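Local coordinates for glutathione S-transferase (Bombyx mori, PDB 5ZFG), which probably conjugates glutathione to electrophilic compounds and metabolises the organophosphate insecticide diazinon in the silkworm, at residues 162-174 with 197-209. Numbering follows the deposited sequence. Where two conformers were deposited one is given.
Sequences PLINSTMTLEAID and LWKISESAMKEIQ
In the all-helical C-terminal half of this glutathione transferase, helices 160-172 and 195-208 pack through M168, a knob seated among S201, A204, M205 and I208. M168 leaves with CG anti to its backbone N (chi1 171°) and bends at chi2 and chi3, which lays SD 3.7 Å from M205 CB and turns CE to within 3.9 Å of S201 O. M168 CE and I208 CD1 meet tip to tip at 4.1 Å. The axes run in the same general direction, 40° apart and 9.2 Å at closest approach, and L15 of helix 12-23 in the thioredoxin-like domain touches M168 and A204. N165, one turn before M168, accepts a hydrogen bond on OD1 from S201 OG (2.6 Å), the donor tilted 20° from the amide's carbonyl plane; N165 ND2 bonds to Q19 and S16. One turn after M168, the extended chain of E171 crosses M205 at about a right angle, CD 3.5 Å from SD. The E171 carboxylate lies nearly parallel to the W198 ring; OE1 is hydrogen-bonded to Y187 OH and salt-bridged to K191 NZ. A172 CB rests against M205 CG and I208 CG2, 3.7 Å from the latter.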
ATOM      1  N   PRO B 162       2.818 -10.827  -4.691  1.00  7.12           N
ATOM      2  CA  PRO B 162       2.518 -10.747  -3.255  1.00  7.73           C
ATOM      3  C   PRO B 162       1.381 -11.667  -2.858  1.00  4.59           C
ATOM      4  O   PRO B 162       1.455 -12.295  -1.791  1.00  7.55           O
ATOM      5  CB  PRO B 162       2.187  -9.251  -3.047  1.00  7.33           C
ATOM      6  CG  PRO B 162       2.915  -8.556  -4.193  1.00  8.96           C
ATOM      7  CD  PRO B 162       2.732  -9.506  -5.334  1.00  7.13           C
ATOM      8  N   LEU B 163       0.347 -11.800  -3.701  1.00  5.95           N
ATOM      9  CA  LEU B 163      -0.755 -12.685  -3.332  1.00  6.30           C
ATOM     10  C   LEU B 163      -0.324 -14.148  -3.381  1.00  6.80           C
ATOM     11  O   LEU B 163      -0.735 -14.947  -2.531  1.00  9.64           O
ATOM     12  CB  LEU B 163      -1.958 -12.440  -4.246  1.00  7.13           C
ATOM     13  CG  LEU B 163      -2.551 -11.013  -4.164  1.00  4.33           C
ATOM     14  CD1 LEU B 163      -3.463 -10.714  -5.354  1.00  7.04           C
ATOM     15  CD2 LEU B 163      -3.302 -10.861  -2.842  1.00  8.55           C
ATOM     16  N   ILE B 164       0.521 -14.507  -4.354  1.00  6.00           N
ATOM     17  CA  ILE B 164       1.026 -15.881  -4.417  1.00  9.38           C
ATOM     18  C   ILE B 164       1.778 -16.217  -3.136  1.00  5.83           C
ATOM     19  O   ILE B 164       1.543 -17.247  -2.496  1.00  6.37           O
ATOM     20  CB  ILE B 164       1.929 -16.078  -5.649  1.00  6.00           C
ATOM     21  CG1 ILE B 164       1.086 -16.227  -6.928  1.00  8.90           C
ATOM     22  CG2 ILE B 164       2.854 -17.293  -5.406  1.00  8.82           C
ATOM     23  CD1 ILE B 164       0.290 -17.525  -6.988  1.00 10.81           C
ATOM     24  N   ASN B 165       2.682 -15.331  -2.728  1.00  8.63           N
ATOM     25  CA  ASN B 165       3.510 -15.606  -1.565  1.00  5.31           C
ATOM     26  C   ASN B 165       2.734 -15.522  -0.251  1.00 10.68           C
ATOM     27  O   ASN B 165       3.092 -16.208   0.714  1.00  9.77           O
ATOM     28  CB  ASN B 165       4.710 -14.670  -1.594  1.00  6.28           C
ATOM     29  CG  ASN B 165       5.656 -15.029  -2.717  1.00  7.93           C
ATOM     30  OD1 ASN B 165       6.080 -16.189  -2.815  1.00 10.22           O
ATOM     31  ND2 ASN B 165       5.979 -14.072  -3.576  1.00  6.70           N
ATOM     32  N   SER B 166       1.677 -14.709  -0.179  1.00  5.45           N
ATOM     33  CA  SER B 166       0.783 -14.802   0.974  1.00  7.84           C
ATOM     34  C   SER B 166       0.110 -16.176   1.018  1.00 10.56           C
ATOM     35  O   SER B 166       0.069 -16.835   2.064  1.00  9.87           O
ATOM     36  CB  SER B 166      -0.261 -13.684   0.921  1.00  9.00           C
ATOM     37  OG  SER B 166       0.349 -12.398   1.026  1.00 10.22           O
ATOM     38  N   THR B 167      -0.420 -16.623  -0.126  1.00  8.82           N
ATOM     39  CA  THR B 167      -1.112 -17.911  -0.197  1.00  8.12           C
ATOM     40  C   THR B 167      -0.157 -19.070   0.065  1.00 10.58           C
ATOM     41  O   THR B 167      -0.553 -20.091   0.645  1.00 10.80           O
ATOM     42  CB  THR B 167      -1.768 -18.061  -1.575  1.00 11.21           C
ATOM     43  OG1 THR B 167      -2.570 -16.893  -1.856  1.00 11.09           O
ATOM     44  CG2 THR B 167      -2.648 -19.313  -1.621  1.00 10.73           C
ATOM     45  N   MET B 168       1.101 -18.916  -0.346  1.00  9.65           N
ATOM     46  CA  MET B 168       2.111 -19.935  -0.086  1.00 12.58           C
ATOM     47  C   MET B 168       2.239 -20.229   1.402  1.00 12.25           C
ATOM     48  O   MET B 168       2.483 -21.382   1.786  1.00 12.81           O
ATOM     49  CB  MET B 168       3.451 -19.491  -0.690  1.00  8.70           C
ATOM     50  CG  MET B 168       4.649 -20.387  -0.296  1.00 11.71           C
ATOM     51  SD  MET B 168       5.386 -19.934   1.290  1.00 10.78           S
ATOM     52  CE  MET B 168       6.235 -18.432   0.769  1.00 10.01           C
ATOM     53  N   THR B 169       2.038 -19.223   2.271  1.00  8.55           N
ATOM     54  CA  THR B 169       2.171 -19.486   3.697  1.00  9.35           C
ATOM     55  C   THR B 169       1.021 -20.334   4.226  1.00 10.89           C
ATOM     56  O   THR B 169       1.187 -21.010   5.247  1.00 11.02           O
ATOM     57  CB  THR B 169       2.262 -18.194   4.511  1.00 15.82           C
ATOM     58  OG1 THR B 169       0.987 -17.531   4.509  1.00 12.06           O
ATOM     59  CG2 THR B 169       3.355 -17.263   3.964  1.00 11.69           C
ATOM     60  N   LEU B 170      -0.135 -20.321   3.557  1.00  9.82           N
ATOM     61  CA  LEU B 170      -1.184 -21.266   3.912  1.00 11.21           C
ATOM     62  C   LEU B 170      -0.762 -22.686   3.551  1.00 13.33           C
ATOM     63  O   LEU B 170      -0.917 -23.614   4.356  1.00 15.85           O
ATOM     64  CB  LEU B 170      -2.499 -20.896   3.219  1.00 14.26           C
ATOM     65  CG  LEU B 170      -3.104 -19.570   3.700  1.00 14.05           C
ATOM     66  CD1 LEU B 170      -4.170 -19.078   2.725  1.00 15.39           C
ATOM     67  CD2 LEU B 170      -3.687 -19.697   5.116  1.00 16.92           C
ATOM     68  N   GLU B 171      -0.208 -22.875   2.351  1.00 11.51           N
ATOM     69  CA  GLU B 171       0.278 -24.208   2.005  1.00 17.15           C
ATOM     70  C   GLU B 171       1.364 -24.668   2.972  1.00 15.29           C
ATOM     71  O   GLU B 171       1.437 -25.859   3.309  1.00 12.69           O
ATOM     72  CB  GLU B 171       0.800 -24.260   0.565  1.00 16.57           C
ATOM     73  CG  GLU B 171       1.217 -25.693   0.167  1.00 20.22           C
ATOM     74  CD  GLU B 171       1.773 -25.827  -1.248  1.00 28.06           C
ATOM     75  OE1 GLU B 171       1.796 -24.839  -2.012  1.00 19.24           O
ATOM     76  OE2 GLU B 171       2.196 -26.951  -1.600  1.00 23.73           O
ATOM     77  N   ALA B 172       2.193 -23.740   3.452  1.00 10.34           N
ATOM     78  CA  ALA B 172       3.291 -24.108   4.338  1.00 13.00           C
ATOM     79  C   ALA B 172       2.799 -24.743   5.626  1.00 16.19           C
ATOM     80  O   ALA B 172       3.519 -25.543   6.230  1.00 21.89           O
ATOM     81  CB  ALA B 172       4.147 -22.881   4.658  1.00 11.20           C
ATOM     82  N   ILE B 173       1.598 -24.388   6.080  1.00 13.51           N
ATOM     83  CA  ILE B 173       1.042 -24.961   7.301  1.00 15.04           C
ATOM     84  C   ILE B 173      -0.031 -26.009   7.003  1.00 15.55           C
ATOM     85  O   ILE B 173      -0.781 -26.399   7.908  1.00 16.59           O
ATOM     86  CB  ILE B 173       0.502 -23.865   8.240  1.00 20.26           C
ATOM     87  CG1 ILE B 173      -0.714 -23.158   7.634  1.00 16.46           C
ATOM     88  CG2 ILE B 173       1.592 -22.867   8.590  1.00 21.16           C
ATOM     89  CD1 ILE B 173      -1.671 -22.620   8.692  1.00 21.00           C
ATOM     90  N   ASP B 174      -0.115 -26.472   5.752  1.00 15.45           N
ATOM     91  CA  ASP B 174      -1.074 -27.493   5.326  0.56 21.77           C
ATOM     92  C   ASP B 174      -2.516 -27.030   5.517  1.00 28.52           C
ATOM     93  O   ASP B 174      -3.408 -27.836   5.800  1.00 23.05           O
ATOM     94  CB  ASP B 174      -0.832 -28.827   6.044  0.56 21.27           C
ATOM     95  CG  ASP B 174      -1.469 -30.002   5.325  0.56 22.09           C
ATOM     96  OD1 ASP B 174      -1.273 -30.134   4.101  0.56 28.67           O
ATOM     97  OD2 ASP B 174      -2.166 -30.794   5.989  0.56 27.02           O
ATOM     98  N   LEU B 197       9.844 -19.180 -11.288  1.00 11.70           N
ATOM     99  CA  LEU B 197       9.395 -18.219 -10.283  1.00 13.93           C
ATOM    100  C   LEU B 197       8.876 -18.927  -9.041  1.00 15.42           C
ATOM    101  O   LEU B 197       9.157 -18.504  -7.908  1.00 13.13           O
ATOM    102  CB  LEU B 197       8.319 -17.324 -10.884  1.00  9.92           C
ATOM    103  CG  LEU B 197       8.747 -16.543 -12.135  1.00 10.28           C
ATOM    104  CD1 LEU B 197       7.640 -15.571 -12.574  1.00 10.88           C
ATOM    105  CD2 LEU B 197      10.082 -15.811 -11.895  1.00 10.25           C
ATOM    106  N   TRP B 198       8.128 -20.012  -9.226  1.00 11.97           N
ATOM    107  CA  TRP B 198       7.628 -20.748  -8.072  1.00 13.52           C
ATOM    108  C   TRP B 198       8.776 -21.329  -7.253  1.00 16.01           C
ATOM    109  O   TRP B 198       8.671 -21.430  -6.028  1.00 11.20           O
ATOM    110  CB  TRP B 198       6.644 -21.852  -8.504  1.00 14.71           C
ATOM    111  CG  TRP B 198       6.374 -22.761  -7.356  1.00 12.91           C
ATOM    112  CD1 TRP B 198       6.836 -24.037  -7.189  1.00 21.69           C
ATOM    113  CD2 TRP B 198       5.674 -22.427  -6.149  1.00 15.57           C
ATOM    114  NE1 TRP B 198       6.439 -24.527  -5.966  1.00 18.56           N
ATOM    115  CE2 TRP B 198       5.724 -23.559  -5.310  1.00 20.78           C
ATOM    116  CE3 TRP B 198       4.998 -21.285  -5.704  1.00 13.84           C
ATOM    117  CZ2 TRP B 198       5.122 -23.585  -4.054  1.00 21.24           C
ATOM    118  CZ3 TRP B 198       4.400 -21.315  -4.455  1.00 16.32           C
ATOM    119  CH2 TRP B 198       4.471 -22.452  -3.644  1.00 19.82           C
ATOM    120  N   LYS B 199       9.903 -21.668  -7.897  1.00 13.74           N
ATOM    121  CA  LYS B 199      11.055 -22.166  -7.142  1.00 14.62           C
ATOM    122  C   LYS B 199      11.477 -21.198  -6.048  1.00 11.88           C
ATOM    123  O   LYS B 199      11.949 -21.627  -4.991  1.00 11.63           O
ATOM    124  CB  LYS B 199      12.242 -22.415  -8.074  1.00 20.50           C
ATOM    125  CG  LYS B 199      12.405 -23.850  -8.529  1.00 34.47           C
ATOM    126  CD  LYS B 199      13.806 -24.072  -9.088  1.00 39.22           C
ATOM    127  CE  LYS B 199      14.053 -25.536  -9.413  1.00 45.07           C
ATOM    128  NZ  LYS B 199      13.548 -25.856 -10.777  1.00 42.41           N
ATOM    129  N   ILE B 200      11.350 -19.893  -6.301  1.00 11.82           N
ATOM    130  CA  ILE B 200      11.675 -18.884  -5.293  1.00  9.24           C
ATOM    131  C   ILE B 200      10.719 -18.997  -4.105  1.00  7.21           C
ATOM    132  O   ILE B 200      11.144 -18.984  -2.943  1.00  9.85           O
ATOM    133  CB  ILE B 200      11.644 -17.478  -5.930  1.00  7.09           C
ATOM    134  CG1 ILE B 200      12.754 -17.342  -6.979  1.00  8.95           C
ATOM    135  CG2 ILE B 200      11.803 -16.389  -4.857  1.00  9.34           C
ATOM    136  CD1 ILE B 200      12.644 -16.094  -7.847  1.00  9.52           C
ATOM    137  N   SER B 201       9.419 -19.129  -4.382  1.00  8.50           N
ATOM    138  CA  SER B 201       8.447 -19.327  -3.303  1.00  6.29           C
ATOM    139  C   SER B 201       8.669 -20.657  -2.593  1.00 10.57           C
ATOM    140  O   SER B 201       8.555 -20.747  -1.364  1.00  9.34           O
ATOM    141  CB  SER B 201       7.027 -19.272  -3.860  1.00 11.29           C
ATOM    142  OG  SER B 201       6.753 -18.070  -4.547  1.00  9.02           O
ATOM    143  N   GLU B 202       8.986 -21.702  -3.358  1.00 12.75           N
ATOM    144  CA  GLU B 202       9.083 -23.039  -2.781  1.00 14.17           C
ATOM    145  C   GLU B 202      10.252 -23.141  -1.813  1.00  9.31           C
ATOM    146  O   GLU B 202      10.144 -23.788  -0.768  1.00 15.11           O
ATOM    147  CB  GLU B 202       9.221 -24.075  -3.892  1.00 15.43           C
ATOM    148  CG  GLU B 202       9.032 -25.503  -3.414  1.00 19.97           C
ATOM    149  CD  GLU B 202       9.122 -26.475  -4.565  1.00 40.72           C
ATOM    150  OE1 GLU B 202      10.235 -26.627  -5.114  1.00 46.38           O
ATOM    151  OE2 GLU B 202       8.078 -27.055  -4.941  1.00 44.34           O
ATOM    152  N   SER B 203      11.376 -22.512  -2.138  1.00 10.64           N
ATOM    153  CA  SER B 203      12.522 -22.542  -1.232  0.54 13.94           C
ATOM    154  C   SER B 203      12.172 -21.919   0.115  1.00 16.68           C
ATOM    155  O   SER B 203      12.566 -22.430   1.170  1.00 13.57           O
ATOM    156  CB  SER B 203      13.708 -21.826  -1.874  0.54 15.08           C
ATOM    157  OG  SER B 203      14.795 -21.719  -0.977  0.54 16.17           O
ATOM    158  N   ALA B 204      11.427 -20.807   0.098  1.00 11.98           N
ATOM    159  CA  ALA B 204      10.970 -20.216   1.351  1.00 10.81           C
ATOM    160  C   ALA B 204       9.952 -21.113   2.045  1.00 11.25           C
ATOM    161  O   ALA B 204       9.981 -21.248   3.272  1.00 13.84           O
ATOM    162  CB  ALA B 204      10.358 -18.837   1.098  1.00 10.86           C
ATOM    163  N   MET B 205       9.028 -21.713   1.279  1.00 11.40           N
ATOM    164  CA  MET B 205       8.003 -22.563   1.884  1.00 11.17           C
ATOM    165  C   MET B 205       8.635 -23.676   2.701  1.00 15.99           C
ATOM    166  O   MET B 205       8.186 -23.967   3.819  1.00 17.62           O
ATOM    167  CB  MET B 205       7.077 -23.154   0.815  1.00 11.66           C
ATOM    168  CG  MET B 205       5.881 -23.943   1.401  1.00  9.93           C
ATOM    169  SD  MET B 205       4.756 -24.508   0.101  1.00 18.79           S
ATOM    170  CE  MET B 205       5.672 -25.920  -0.539  1.00 22.30           C
ATOM    171  N   LYS B 206       9.697 -24.298   2.169  1.00 16.50           N
ATOM    172  CA  LYS B 206      10.368 -25.360   2.915  1.00 21.63           C
ATOM    173  C   LYS B 206      11.017 -24.827   4.187  1.00 21.99           C
ATOM    174  O   LYS B 206      11.074 -25.541   5.197  1.00 21.48           O
ATOM    175  CB  LYS B 206      11.409 -26.058   2.037  1.00 18.92           C
ATOM    176  CG  LYS B 206      10.846 -26.769   0.805  1.00 25.39           C
ATOM    177  CD  LYS B 206       9.875 -27.905   1.163  1.00 35.23           C
ATOM    178  CE  LYS B 206      10.422 -28.839   2.250  1.00 40.31           C
ATOM    179  NZ  LYS B 206      11.791 -29.360   1.946  1.00 40.71           N
ATOM    180  N   GLU B 207      11.502 -23.581   4.171  1.00 18.63           N
ATOM    181  CA  GLU B 207      12.025 -22.989   5.401  1.00 24.88           C
ATOM    182  C   GLU B 207      10.906 -22.734   6.401  1.00 22.52           C
ATOM    183  O   GLU B 207      11.023 -23.076   7.582  1.00 31.18           O
ATOM    184  CB  GLU B 207      12.767 -21.688   5.094  1.00 26.12           C
ATOM    185  CG  GLU B 207      14.107 -21.893   4.437  1.00 21.88           C
ATOM    186  CD  GLU B 207      14.901 -20.602   4.317  1.00 27.14           C
ATOM    187  OE1 GLU B 207      14.572 -19.628   5.023  1.00 25.05           O
ATOM    188  OE2 GLU B 207      15.854 -20.566   3.512  1.00 35.06           O
ATOM    189  N   ILE B 208       9.810 -22.131   5.939  1.00 20.54           N
ATOM    190  CA  ILE B 208       8.667 -21.863   6.803  1.00 21.31           C
ATOM    191  C   ILE B 208       8.089 -23.162   7.354  1.00 30.25           C
ATOM    192  O   ILE B 208       7.577 -23.196   8.481  1.00 33.10           O
ATOM    193  CB  ILE B 208       7.628 -21.036   6.022  1.00 23.24           C
ATOM    194  CG1 ILE B 208       8.232 -19.675   5.673  1.00 16.69           C
ATOM    195  CG2 ILE B 208       6.319 -20.876   6.809  1.00 21.26           C
ATOM    196  CD1 ILE B 208       7.425 -18.876   4.681  1.00 17.07           C
ATOM    197  N   GLN B 209       8.168 -24.245   6.585  1.00 24.24           N
ATOM    198  CA  GLN B 209       7.854 -25.578   7.099  1.00 35.56           C
ATOM    199  C   GLN B 209       8.982 -26.048   8.011  1.00 30.75           C
ATOM    200  O   GLN B 209       8.783 -26.274   9.204  1.00 56.70           O
ATOM    201  CB  GLN B 209       7.660 -26.583   5.964  1.00 24.87           C
ATOM    202  CG  GLN B 209       6.380 -26.436   5.174  1.00 25.12           C
ATOM    203  CD  GLN B 209       6.413 -27.235   3.882  1.00 32.97           C
ATOM    204  OE1 GLN B 209       7.482 -27.630   3.417  1.00 36.62           O
ATOM    205  NE2 GLN B 209       5.240 -27.478   3.298  1.00 35.86           N
TER